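Local coordinates for protein glycerol dehydratase (Clostridium butyricum, PDB 1R9D) that probably dehydrates glycerol without coenzyme B12, as a glycyl-radical enzyme of the pyruvate formate-lyase family, at residues Y157-V162 against V324-S329; K331-G334 against M338-N341; S448-L453 against S642-Y647. One frame throughout, in Å; residues are numbered along the deposited sequence.

Contact 1 of 3, residues Y157-V162 against V324-S329; sequences YYYNGV and VRDEIS
Tyr-159, in the last turn of helix 155-159, lays its ring against the carboxylate of Asp-326, which caps the turn leading into helix 329-332 of this pyruvate formate-lyase-like fold. Asp-326 OD1 sits over one face of the ring, displaced toward its rim, and comes within 3.7 Å of Tyr-159 CD1. The two side chains run at about a right angle, with ring and carboxylate planes tilted 49° apart; the carboxylate oxygen rests over the ring without a bond to it. Ser-329 OG approaches the same ring obliquely, 3.9 Å from Tyr-159 CD1. On the opposite face, over the centre of the ring, lies CD2 of Tyr-158, so the phenol of Tyr-159 is held between its neighbour and the carboxylate.

The carboxylate is itself firmly placed. Its OD2 takes an almost straight bond from Ser-329 N, arriving from above the carboxylate plane, and a weak, bent one from Ile-328 N. Ser-329 OG donates to Asp-326 OD1 on the syn side. With chi1 at 65°, Asp-326 CG stands between its own backbone N and carbonyl carbon, which turns the group back over the N-terminal end of the coming helix. Helix 92-97 packs against the aspartate through Trp-93 and Glu-97.

Beyond the helix end, Asn-160 reaches the other segment through water. Its OD1 is also bonded to Asn-279. One water accepts from Asn-160 ND2 and from Asp-326 N, and donates to Asp-326 OD1 at 2.8 Å.

Contact 2 of 3, residues K331-G334 against M338-N341; sequences KHFG and MYQN
The Phe-333 ring has CB of the preceding His-332 over one face, displaced toward the rim, and the hydroxyl of Tyr-339 at its edge, close to the ring plane. Tyr-339 OH is 3.3 Å from Phe-333 CD2 and equally near Phe-333 CB, so the oxygen rests in the angle between the ring and the methylene. The two side chains cross at about a right angle, and the tyrosine meets the phenylalanine with the far end of its phenol. Behind the hydroxyl, Tyr-339 CZ adds an apolar contact of 3.9 Å to Phe-333 CD2, which stands oblique to the tyrosine ring. The ring of Tyr-764 meets that of Tyr-339 edge-to-face, and the imidazole of His-281 also touches it, with the planes about 40° apart.

Both aromatic groups leave their backbones with CG anti to the carbonyl carbon (chi1 -46° for Phe-333 and -50° for Tyr-339), and each CB already points at the other segment. They come from either side of a short connection of three residues: Phe-333 follows helix 329-332, whereas Tyr-339, with positive phi and psi, precedes strand 341-344. The side chains bridge backbones whose nearest CA atoms, those of Phe-333 and Met-338, are 8.9 Å apart.

The phenol oxygen is not left to the apolar edge alone, for Ser-642 OG lies at probable hydrogen-bonding distance from Tyr-339 OH. Further out, Gly-334 O accepts from the hydroxyl of Tyr-764, the neighbour of the predicted radical glycine, Gly-763. The side chain of Tyr-339 approaches a bound glycerol to about 3 Å. Tyr-339 thus lines the glycerol site, with Phe-333 packed against its hydroxyl end, in keeping with the interior active site of glycyl-radical enzymes.

Contact 3 of 3, residues S448-L453 against S642-Y647; sequences SAFFNL and SSINVY
Dispersion carries most of this contact: Ile-644, at the start of helix 644-650, sets one methyl group over the ring of Phe-450 in strand 449-452 and the other against the base of that side chain. Ile-644 CG2 makes a CH-pi contact over one ring face, 4.2 Å from the Phe-450 centroid and 22° off the ring normal, leaning toward the CG and CD2 side. The other branch ends in Ile-644 CD1, which lies 3.8 Å from Phe-450 CB and also touches CG and CD1 of Phe-450. Thus the isoleucine spans the inner part of the phenylalanine from its methylene onto its face. Having CG1 anti to the backbone N (chi1 -154°) and chi2 extended at 170° carries the isoleucine CD1 out to that methylene, while CG2 stays over the ring. The two side chains run obliquely to each other.

A second apolar contact is made at the outer end of the ring, where Ser-642 CB is 3.8 Å from Phe-450 CZ, in an oblique approach. The serine turns its hydroxyl elsewhere: Ser-642 OG is hydrogen-bonded to His-332 O. Val-551 of strand 543-551 packs on both Phe-450 and Ile-644.

Backbone hydrogen bonds set the strand in place, pairing it with strands 152-153 and 543-551, and at its end Asn-452 is the N-cap of helix 453-461, with OD1 accepting from Arg-455 N. The Phe-450 side chain lies about 3 Å from bound glycerol, so this strand-to-helix packing forms part of the wall of the glycerol pocket within the pyruvate formate-lyase-like fold.

Overall arrangement
The three contacts follow one another along the chain and lie close together in the interior. The centres of contact 1 and contact 2 are about 11 Å apart. Contact 3 is centred about 12 Å from contact 2 and about 14 Å from contact 1. Contacts 1 and 2 sit at the start and the end of helix 329-332, and Arg-325 CD packs on Phe-333 CD1 at 3.7 Å. Contact 3, which joins strand 449-452 to helix 644-650, meets contact 2 at Ser-642 and adjoins contact 1 where Tyr-157 touches Ser-448. Glycerol lies beside contacts 2 and 3, while the Ser-329 side chain in contact 1 is about 11 Å away, farther from the glycerol than the other two.

Contact 1 of 3, residues Y157-V162 against V324-S329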
# COMPACT_ATOMS: atom_id res chain seq x y z
N TYR A 157 -12.43 10.07 -13.06
CA TYR A 157 -11.18 9.72 -12.37
C TYR A 157 -10.82 8.24 -12.54
O TYR A 157 -9.78 7.77 -12.07
CB TYR A 157 -11.31 10.06 -10.88
CG TYR A 157 -11.58 11.53 -10.59
CD1 TYR A 157 -12.15 11.93 -9.38
CD2 TYR A 157 -11.27 12.52 -11.53
CE1 TYR A 157 -12.41 13.26 -9.11
CE2 TYR A 157 -11.53 13.87 -11.26
CZ TYR A 157 -12.10 14.23 -10.05
OH TYR A 157 -12.37 15.55 -9.75
N TYR A 158 -11.69 7.51 -13.23
CA TYR A 158 -11.49 6.09 -13.49
C TYR A 158 -10.58 5.91 -14.69
O TYR A 158 -9.60 5.17 -14.64
CB TYR A 158 -12.84 5.42 -13.76
CG TYR A 158 -12.76 3.93 -14.03
CD1 TYR A 158 -12.67 3.01 -12.98
CD2 TYR A 158 -12.76 3.44 -15.34
CE1 TYR A 158 -12.58 1.64 -13.23
CE2 TYR A 158 -12.67 2.07 -15.60
CZ TYR A 158 -12.58 1.18 -14.54
OH TYR A 158 -12.48 -0.18 -14.78
N TYR A 159 -10.89 6.61 -15.78
CA TYR A 159 -10.11 6.50 -17.01
C TYR A 159 -8.88 7.38 -17.09
O TYR A 159 -7.92 7.06 -17.80
CB TYR A 159 -10.98 6.79 -18.23
CG TYR A 159 -12.05 5.76 -18.49
CD1 TYR A 159 -13.40 6.07 -18.29
CD2 TYR A 159 -11.72 4.48 -18.93
CE1 TYR A 159 -14.39 5.12 -18.52
CE2 TYR A 159 -12.70 3.53 -19.16
CZ TYR A 159 -14.03 3.85 -18.96
OH TYR A 159 -15.01 2.92 -19.20
N ASN A 160 -8.90 8.50 -16.37
CA ASN A 160 -7.77 9.42 -16.41
C ASN A 160 -7.41 10.01 -15.06
O ASN A 160 -7.94 9.60 -14.02
CB ASN A 160 -8.07 10.53 -17.42
CG ASN A 160 -8.17 10.00 -18.85
OD1 ASN A 160 -7.15 9.74 -19.49
ND2 ASN A 160 -9.39 9.83 -19.33
N GLY A 161 -6.49 10.97 -15.07
CA GLY A 161 -6.04 11.60 -13.84
C GLY A 161 -7.11 12.38 -13.11
O GLY A 161 -8.20 12.61 -13.64
N VAL A 162 -6.79 12.80 -11.89
CA VAL A 162 -7.73 13.55 -11.06
C VAL A 162 -7.73 15.05 -11.38
O VAL A 162 -8.70 15.57 -11.94
CB VAL A 162 -7.41 13.36 -9.56
CG1 VAL A 162 -8.36 14.20 -8.69
CG2 VAL A 162 -7.52 11.88 -9.20
N VAL A 324 -7.08 13.71 -25.02
CA VAL A 324 -7.93 12.75 -25.71
C VAL A 324 -8.64 11.86 -24.68
O VAL A 324 -8.04 11.46 -23.68
CB VAL A 324 -7.12 11.88 -26.70
CG1 VAL A 324 -6.11 11.02 -25.95
CG2 VAL A 324 -8.06 11.02 -27.53
N ARG A 325 -9.92 11.58 -24.93
CA ARG A 325 -10.72 10.74 -24.03
C ARG A 325 -11.46 9.69 -24.86
O ARG A 325 -11.64 9.86 -26.06
CB ARG A 325 -11.76 11.59 -23.29
CG ARG A 325 -11.20 12.80 -22.55
CD ARG A 325 -12.31 13.47 -21.72
NE ARG A 325 -11.82 14.60 -20.93
CZ ARG A 325 -11.55 15.81 -21.42
NH1 ARG A 325 -11.72 16.07 -22.71
NH2 ARG A 325 -11.10 16.76 -20.61
N ASP A 326 -11.90 8.61 -24.21
CA ASP A 326 -12.63 7.57 -24.92
C ASP A 326 -13.91 8.16 -25.52
O ASP A 326 -14.36 9.24 -25.10
CB ASP A 326 -12.97 6.40 -23.99
CG ASP A 326 -13.92 6.79 -22.87
OD1 ASP A 326 -13.45 7.27 -21.82
OD2 ASP A 326 -15.14 6.62 -23.07
N GLU A 327 -14.50 7.46 -26.48
CA GLU A 327 -15.70 7.96 -27.16
C GLU A 327 -16.92 8.26 -26.30
O GLU A 327 -17.69 9.16 -26.63
CB GLU A 327 -16.09 7.03 -28.32
CG GLU A 327 -16.17 5.56 -27.99
CD GLU A 327 -16.42 4.71 -29.23
OE1 GLU A 327 -15.78 4.98 -30.27
OE2 GLU A 327 -17.24 3.78 -29.15
N ILE A 328 -17.11 7.51 -25.22
CA ILE A 328 -18.25 7.77 -24.35
C ILE A 328 -17.97 8.99 -23.47
O ILE A 328 -18.78 9.91 -23.38
CB ILE A 328 -18.55 6.54 -23.46
CG1 ILE A 328 -18.93 5.34 -24.34
CG2 ILE A 328 -19.69 6.86 -22.50
CD1 ILE A 328 -20.10 5.61 -25.27
N SER A 329 -16.81 9.00 -22.83
CA SER A 329 -16.44 10.12 -21.97
C SER A 329 -16.40 11.42 -22.76
O SER A 329 -16.64 12.51 -22.22
CB SER A 329 -15.07 9.86 -21.33
OG SER A 329 -15.11 8.67 -20.56
O HOH W 1 -10.78 7.96 -21.63
O HOH W 2 -5.74 11.21 -22.32

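Contact 2 of 3, residues K331-G334 against M338-N341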
# COMPACT_ATOMS: atom_id res chain seq x y z
N LYS A 331 -18.45 12.38 -24.76
CA LYS A 331 -19.82 12.90 -24.79
C LYS A 331 -20.08 13.72 -23.53
O LYS A 331 -20.90 14.64 -23.53
CB LYS A 331 -20.83 11.76 -24.87
CG LYS A 331 -20.73 10.89 -26.11
CD LYS A 331 -21.66 9.68 -25.99
CE LYS A 331 -21.50 8.72 -27.16
NZ LYS A 331 -21.90 9.31 -28.46
N HIS A 332 -19.36 13.39 -22.45
CA HIS A 332 -19.49 14.10 -21.17
C HIS A 332 -18.71 15.41 -21.19
O HIS A 332 -19.07 16.36 -20.49
CB HIS A 332 -18.92 13.27 -20.01
CG HIS A 332 -19.43 11.86 -19.94
ND1 HIS A 332 -18.96 10.96 -19.00
CD2 HIS A 332 -20.33 11.19 -20.68
CE1 HIS A 332 -19.56 9.80 -19.18
NE2 HIS A 332 -20.39 9.91 -20.19
N PHE A 333 -17.63 15.44 -21.97
CA PHE A 333 -16.77 16.62 -22.04
C PHE A 333 -16.50 17.00 -23.50
O PHE A 333 -15.38 16.83 -23.99
CB PHE A 333 -15.44 16.34 -21.34
CG PHE A 333 -15.57 15.67 -19.99
CD1 PHE A 333 -15.37 14.30 -19.85
CD2 PHE A 333 -15.89 16.41 -18.85
CE1 PHE A 333 -15.48 13.68 -18.60
CE2 PHE A 333 -16.01 15.80 -17.60
CZ PHE A 333 -15.80 14.43 -17.47
N GLY A 334 -17.50 17.53 -24.19
CA GLY A 334 -17.31 17.89 -25.59
C GLY A 334 -16.64 19.21 -25.89
O GLY A 334 -16.74 20.16 -25.12
N MET A 338 -10.44 21.69 -21.33
CA MET A 338 -9.46 21.44 -20.27
C MET A 338 -9.96 22.04 -18.96
O MET A 338 -9.44 21.74 -17.88
CB MET A 338 -8.09 22.02 -20.61
CG MET A 338 -7.35 21.26 -21.71
SD MET A 338 -7.32 19.48 -21.47
CE MET A 338 -6.37 19.33 -19.94
N TYR A 339 -10.96 22.91 -19.06
CA TYR A 339 -11.57 23.57 -17.90
C TYR A 339 -10.61 24.27 -16.94
O TYR A 339 -10.71 24.10 -15.72
CB TYR A 339 -12.39 22.54 -17.10
CG TYR A 339 -13.35 21.71 -17.92
CD1 TYR A 339 -12.96 20.48 -18.43
CD2 TYR A 339 -14.64 22.17 -18.18
CE1 TYR A 339 -13.84 19.71 -19.19
CE2 TYR A 339 -15.53 21.41 -18.94
CZ TYR A 339 -15.13 20.18 -19.44
OH TYR A 339 -16.00 19.43 -20.20
N GLN A 340 -9.69 25.07 -17.47
CA GLN A 340 -8.73 25.78 -16.63
C GLN A 340 -9.35 27.12 -16.20
O GLN A 340 -9.23 28.13 -16.90
CB GLN A 340 -7.44 26.01 -17.42
CG GLN A 340 -6.86 24.71 -17.96
CD GLN A 340 -5.88 24.92 -19.09
OE1 GLN A 340 -4.68 24.67 -18.95
NE2 GLN A 340 -6.38 25.39 -20.23
N ASN A 341 -10.00 27.12 -15.04
CA ASN A 341 -10.66 28.32 -14.56
C ASN A 341 -9.71 29.34 -13.95
O ASN A 341 -8.88 29.01 -13.09
CB ASN A 341 -11.76 27.95 -13.55
CG ASN A 341 -12.84 29.02 -13.46
OD1 ASN A 341 -12.59 30.14 -13.04
ND2 ASN A 341 -14.06 28.67 -13.87

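Contact 3 of 3, residues S448-L453 against S642-Y647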
# COMPACT_ATOMS: atom_id res chain seq x y z
N SER A 448 -16.07 14.16 -9.29
CA SER A 448 -15.92 12.73 -9.10
C SER A 448 -16.98 11.86 -9.77
O SER A 448 -16.81 10.65 -9.87
CB SER A 448 -15.87 12.42 -7.60
OG SER A 448 -17.12 12.68 -6.98
N ALA A 449 -18.07 12.47 -10.23
CA ALA A 449 -19.13 11.71 -10.88
C ALA A 449 -20.29 12.57 -11.37
O ALA A 449 -20.44 13.71 -10.95
CB ALA A 449 -19.66 10.65 -9.92
N PHE A 450 -21.08 12.01 -12.27
CA PHE A 450 -22.29 12.67 -12.77
C PHE A 450 -23.40 11.69 -12.44
O PHE A 450 -23.27 10.48 -12.67
CB PHE A 450 -22.24 12.91 -14.29
CG PHE A 450 -21.35 14.06 -14.70
CD1 PHE A 450 -20.16 13.82 -15.37
CD2 PHE A 450 -21.71 15.37 -14.41
CE1 PHE A 450 -19.34 14.88 -15.76
CE2 PHE A 450 -20.90 16.43 -14.80
CZ PHE A 450 -19.71 16.18 -15.48
N PHE A 451 -24.50 12.20 -11.89
CA PHE A 451 -25.63 11.38 -11.46
C PHE A 451 -26.90 11.86 -12.16
O PHE A 451 -27.23 13.04 -12.12
CB PHE A 451 -25.78 11.53 -9.94
CG PHE A 451 -26.78 10.61 -9.32
CD1 PHE A 451 -26.38 9.39 -8.78
CD2 PHE A 451 -28.12 10.97 -9.25
CE1 PHE A 451 -27.30 8.55 -8.16
CE2 PHE A 451 -29.06 10.14 -8.63
CZ PHE A 451 -28.65 8.92 -8.08
N ASN A 452 -27.61 10.93 -12.81
CA ASN A 452 -28.83 11.26 -13.55
C ASN A 452 -30.07 11.28 -12.65
O ASN A 452 -30.64 10.24 -12.34
CB ASN A 452 -29.04 10.25 -14.68
CG ASN A 452 -30.14 10.67 -15.64
OD1 ASN A 452 -31.08 11.36 -15.26
ND2 ASN A 452 -30.02 10.24 -16.90
N LEU A 453 -30.47 12.48 -12.23
CA LEU A 453 -31.64 12.64 -11.37
C LEU A 453 -32.93 12.18 -12.05
O LEU A 453 -33.83 11.65 -11.39
CB LEU A 453 -31.78 14.09 -10.94
CG LEU A 453 -30.63 14.71 -10.14
CD1 LEU A 453 -30.86 16.21 -10.04
CD2 LEU A 453 -30.53 14.07 -8.76
N SER A 642 -21.59 19.90 -17.43
CA SER A 642 -20.61 19.87 -18.52
C SER A 642 -21.51 19.70 -19.76
O SER A 642 -22.43 20.50 -19.95
CB SER A 642 -19.65 18.69 -18.37
OG SER A 642 -18.61 18.80 -19.33
N SER A 643 -21.27 18.68 -20.58
CA SER A 643 -22.13 18.47 -21.75
C SER A 643 -22.92 17.17 -21.64
O SER A 643 -23.56 16.74 -22.60
CB SER A 643 -21.30 18.47 -23.05
OG SER A 643 -20.36 17.40 -23.09
N ILE A 644 -22.90 16.55 -20.46
CA ILE A 644 -23.56 15.27 -20.26
C ILE A 644 -25.09 15.25 -20.23
O ILE A 644 -25.70 14.19 -20.32
CB ILE A 644 -23.03 14.56 -18.98
CG1 ILE A 644 -23.20 13.04 -19.12
CG2 ILE A 644 -23.79 15.04 -17.75
CD1 ILE A 644 -22.49 12.24 -18.03
N ASN A 645 -25.73 16.42 -20.12
CA ASN A 645 -27.19 16.45 -20.08
C ASN A 645 -27.79 15.89 -21.38
O ASN A 645 -28.90 15.35 -21.37
CB ASN A 645 -27.70 17.87 -19.81
CG ASN A 645 -27.28 18.86 -20.87
OD1 ASN A 645 -26.09 19.13 -21.04
ND2 ASN A 645 -28.25 19.43 -21.57
N VAL A 646 -27.07 16.03 -22.48
CA VAL A 646 -27.54 15.51 -23.76
C VAL A 646 -27.41 13.99 -23.74
O VAL A 646 -28.37 13.27 -24.01
CB VAL A 646 -26.73 16.09 -24.94
CG1 VAL A 646 -27.16 15.45 -26.25
CG2 VAL A 646 -26.94 17.60 -25.00
N TYR A 647 -26.22 13.49 -23.40
CA TYR A 647 -25.99 12.05 -23.33
C TYR A 647 -26.91 11.36 -22.32
O TYR A 647 -27.49 10.32 -22.61
CB TYR A 647 -24.53 11.76 -22.95
CG TYR A 647 -24.23 10.28 -22.84
CD1 TYR A 647 -24.40 9.43 -23.93
CD2 TYR A 647 -23.77 9.73 -21.64
CE1 TYR A 647 -24.12 8.07 -23.84
CE2 TYR A 647 -23.49 8.37 -21.54
CZ TYR A 647 -23.66 7.55 -22.64
OH TYR A 647 -23.38 6.21 -22.56